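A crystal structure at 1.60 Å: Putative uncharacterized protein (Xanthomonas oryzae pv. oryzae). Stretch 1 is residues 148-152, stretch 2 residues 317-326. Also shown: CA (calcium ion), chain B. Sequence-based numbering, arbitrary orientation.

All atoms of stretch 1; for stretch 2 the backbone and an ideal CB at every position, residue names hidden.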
# COMPACT_ATOMS: atom_id res chain seq x y z
N MET A 148 1.84 5.51 -11.04
CA MET A 148 1.88 6.12 -9.68
C MET A 148 0.97 5.27 -8.83
O MET A 148 -0.14 4.93 -9.21
CB MET A 148 1.31 7.56 -9.65
CG MET A 148 2.23 8.69 -10.24
SD MET A 148 1.43 10.39 -10.38
CE MET A 148 0.98 10.73 -8.66
N VAL A 149 1.47 4.87 -7.67
CA VAL A 149 0.67 4.04 -6.76
C VAL A 149 0.58 4.72 -5.40
O VAL A 149 1.62 5.07 -4.78
CB VAL A 149 1.33 2.65 -6.63
CG1 VAL A 149 0.53 1.84 -5.62
CG2 VAL A 149 1.37 1.92 -8.02
N VAL A 150 -0.65 4.97 -4.97
CA VAL A 150 -0.85 5.75 -3.72
C VAL A 150 -1.42 4.86 -2.66
O VAL A 150 -2.53 4.36 -2.79
CB VAL A 150 -1.78 6.95 -4.00
CG1 VAL A 150 -2.09 7.70 -2.71
CG2 VAL A 150 -1.18 7.81 -5.14
N ILE A 151 -0.64 4.62 -1.59
CA ILE A 151 -1.10 3.76 -0.52
C ILE A 151 -0.96 4.52 0.79
O ILE A 151 -0.78 3.90 1.80
CB ILE A 151 -0.33 2.43 -0.46
CG1 ILE A 151 1.20 2.62 -0.48
CG2 ILE A 151 -0.72 1.57 -1.71
CD1 ILE A 151 2.00 1.34 -0.28
N ALA A 152 -1.16 5.83 0.75
CA ALA A 152 -1.12 6.71 1.93
C ALA A 152 -1.76 8.00 1.58
O ALA A 152 -2.33 8.10 0.50
CB ALA A 152 0.37 6.98 2.37
N UNK A 317 -4.71 -4.21 2.39
CA UNK A 317 -5.25 -3.22 1.49
C UNK A 317 -4.23 -2.73 0.50
O UNK A 317 -4.47 -2.64 -0.69
CB UNK A 317 -5.81 -2.04 2.28
N UNK A 318 -3.05 -2.42 1.00
CA UNK A 318 -2.07 -1.82 0.13
C UNK A 318 -1.45 -2.81 -0.89
O UNK A 318 -1.20 -2.44 -2.06
CB UNK A 318 -0.97 -1.20 0.99
N UNK A 319 -1.18 -4.06 -0.48
CA UNK A 319 -0.66 -4.99 -1.48
C UNK A 319 -1.66 -5.22 -2.58
O UNK A 319 -1.25 -5.31 -3.74
CB UNK A 319 -0.28 -6.32 -0.83
N UNK A 320 -2.95 -5.29 -2.26
CA UNK A 320 -3.92 -5.45 -3.31
C UNK A 320 -3.95 -4.25 -4.24
O UNK A 320 -4.23 -4.39 -5.43
CB UNK A 320 -5.31 -5.69 -2.71
N UNK A 321 -3.73 -3.06 -3.71
CA UNK A 321 -3.70 -1.84 -4.55
C UNK A 321 -2.58 -1.93 -5.58
O UNK A 321 -2.78 -1.61 -6.75
CB UNK A 321 -3.52 -0.59 -3.69
N UNK A 322 -1.41 -2.37 -5.12
CA UNK A 322 -0.31 -2.60 -6.04
C UNK A 322 -0.66 -3.66 -7.11
O UNK A 322 -0.38 -3.41 -8.32
CB UNK A 322 0.93 -3.03 -5.26
N UNK A 323 -1.28 -4.75 -6.70
CA UNK A 323 -1.69 -5.78 -7.66
C UNK A 323 -2.68 -5.17 -8.65
O UNK A 323 -2.64 -5.48 -9.85
CB UNK A 323 -2.31 -6.98 -6.95
N UNK A 324 -3.53 -4.27 -8.16
CA UNK A 324 -4.49 -3.63 -9.07
C UNK A 324 -3.87 -2.64 -10.04
O UNK A 324 -4.51 -2.29 -11.07
CB UNK A 324 -5.56 -2.91 -8.25
N UNK A 325 -2.63 -2.16 -9.76
CA UNK A 325 -1.95 -1.14 -10.52
C UNK A 325 -1.20 -1.68 -11.72
O UNK A 325 -0.82 -0.89 -12.59
CB UNK A 325 -0.98 -0.38 -9.61
N UNK A 326 -0.90 -2.98 -11.70
CA UNK A 326 -0.12 -3.61 -12.79
C UNK A 326 -1.07 -4.44 -13.65
O UNK A 326 -1.84 -5.26 -13.13
CB UNK A 326 1.01 -4.48 -12.24
CA CA B . -0.63 2.63 3.85

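The backbone of 317-325 is helical and runs nearly antiparallel to strand 148-150, at 159° between N-to-C directions and 8.8 Å between axes at closest approach. The visible side chains of Val 149 and Ile 151 point toward the helix, so the helix positions can be judged by what their CB atoms meet there.

At 317 no atom of stretch 1 lies within 5.5 Å of the ideal CB, which points sideways; stretch 1 sets no limit on size or polarity. The residue is Tyr 317, whose ring leads away from the strand.

Position 318 is the most informative. Its CA is 5.7 Å from the CA of Ile 151, its ideal CB is 3.9 Å from Ile 151 CG2, and CA-to-CB points toward stretch 1. An aliphatic group could pack here, but the calcium ion, held by Ile 151 O at 2.4 Å, lies within reach of a short acidic side chain. Aspartate fits best; asparagine could also offer an oxygen, and glutamate would have to fold its longer chain. The deposited residue is Asp 318. With chi1 at -68° (m), its OD2 binds the calcium at 2.4 Å, while OD1 accepts a 2.5 Å hydrogen bond from water 1, itself a calcium ligand. Ile 151 O and Asp 318 OD2 are 3.4 Å apart without a hydrogen bond: two oxygens brought together by a shared cation. Side-chain packing accompanies this, with Ile 151 CB 3.4 Å from Asp 318 CG.

Position 319 points away and 320 is out of reach, so stretch 1 selects nothing at either. A phi of -63° at 319 admits proline, and early in a helix its missing amide hydrogen costs little. They are Pro 319 and Leu 320.

At 321 CA-to-CB turns toward the strand again. The ideal CB is 4.0 Å from Ile 151 CG2 and 5.1 Å from both Val 149 CG1 and Val 150 O, a setting for a small or beta-branched side chain such as alanine, valine, serine or threonine. Thr 321 adopts chi1 -59° (m): CG2 lies 4.0 Å from Ile 151 CG2 and 4.4 Å from Val 149 CG1, whereas OG1 donates a hydrogen bond to Tyr 317 O at 2.9 Å, satisfying the hydroxyl within the helix.

Position 322 points sideways, its ideal CB 4.9 Å from Val 149 CG1, so a longer apolar chain such as leucine or methionine could reach the valine. Leu 322, with chi1 178° (t), places CD1 4.2 Å from Val 149 CG2.

Positions 323 and 324 are out of reach and undetermined by stretch 1; they are Leu 323 and Ala 324.

At 325 the ideal CB points toward the strand and is already 3.7 Å from Val 149 CG2. So close an approach favors a small residue, alanine above all. In Ala 325, CB meets Val 149 CG2 at 3.6 Å, an apolar contact.

Position 326 has left the helix, with phi/psi -105/131, and its CA-to-CB bond points sideways, with no atom of stretch 1 within 5.5 Å of the ideal CB. Many residues would suit; it is Leu 326, whose CD2 comes no nearer to stretch 1 than 6.1 Å, at Val 149 CG2.

Stretch 2 317-326: YDPLTLLAAL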
# COMPACT_ATOMS: atom_id res chain seq x y z
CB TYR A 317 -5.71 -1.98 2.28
CG TYR A 317 -6.63 -2.29 3.45
CD1 TYR A 317 -7.98 -2.48 3.25
CD2 TYR A 317 -6.12 -2.37 4.74
CE1 TYR A 317 -8.83 -2.76 4.32
CE2 TYR A 317 -6.94 -2.66 5.83
CZ TYR A 317 -8.29 -2.86 5.60
OH TYR A 317 -9.13 -3.13 6.68
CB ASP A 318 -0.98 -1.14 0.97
CG ASP A 318 -1.50 0.06 1.71
OD1 ASP A 318 -2.62 0.54 1.45
OD2 ASP A 318 -0.78 0.62 2.57
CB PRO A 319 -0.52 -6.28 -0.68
CG PRO A 319 -0.14 -5.80 0.67
CD PRO A 319 -1.02 -4.57 0.89
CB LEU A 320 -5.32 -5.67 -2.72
CG LEU A 320 -5.45 -7.07 -2.12
CD1 LEU A 320 -6.73 -7.13 -1.21
CD2 LEU A 320 -5.58 -8.13 -3.23
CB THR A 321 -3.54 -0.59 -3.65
OG1 THR A 321 -4.65 -0.58 -2.74
CG2 THR A 321 -3.54 0.68 -4.44
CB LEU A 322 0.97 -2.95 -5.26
CG LEU A 322 2.15 -3.26 -6.22
CD1 LEU A 322 2.49 -2.01 -7.00
CD2 LEU A 322 3.36 -3.71 -5.45
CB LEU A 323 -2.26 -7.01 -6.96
CG LEU A 323 -1.26 -7.79 -6.07
CD1 LEU A 323 -1.90 -9.08 -5.57
CD2 LEU A 323 0.01 -8.18 -6.86
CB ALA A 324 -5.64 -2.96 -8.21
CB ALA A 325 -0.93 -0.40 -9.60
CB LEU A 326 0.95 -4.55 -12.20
CG LEU A 326 1.88 -3.98 -11.12
CD1 LEU A 326 2.74 -5.06 -10.46
CD2 LEU A 326 2.77 -2.85 -11.63
O HOH W 1 -3.21 2.34 3.13
O HOH W 2 -1.76 1.28 5.60
O HOH W 3 -2.18 4.32 5.05
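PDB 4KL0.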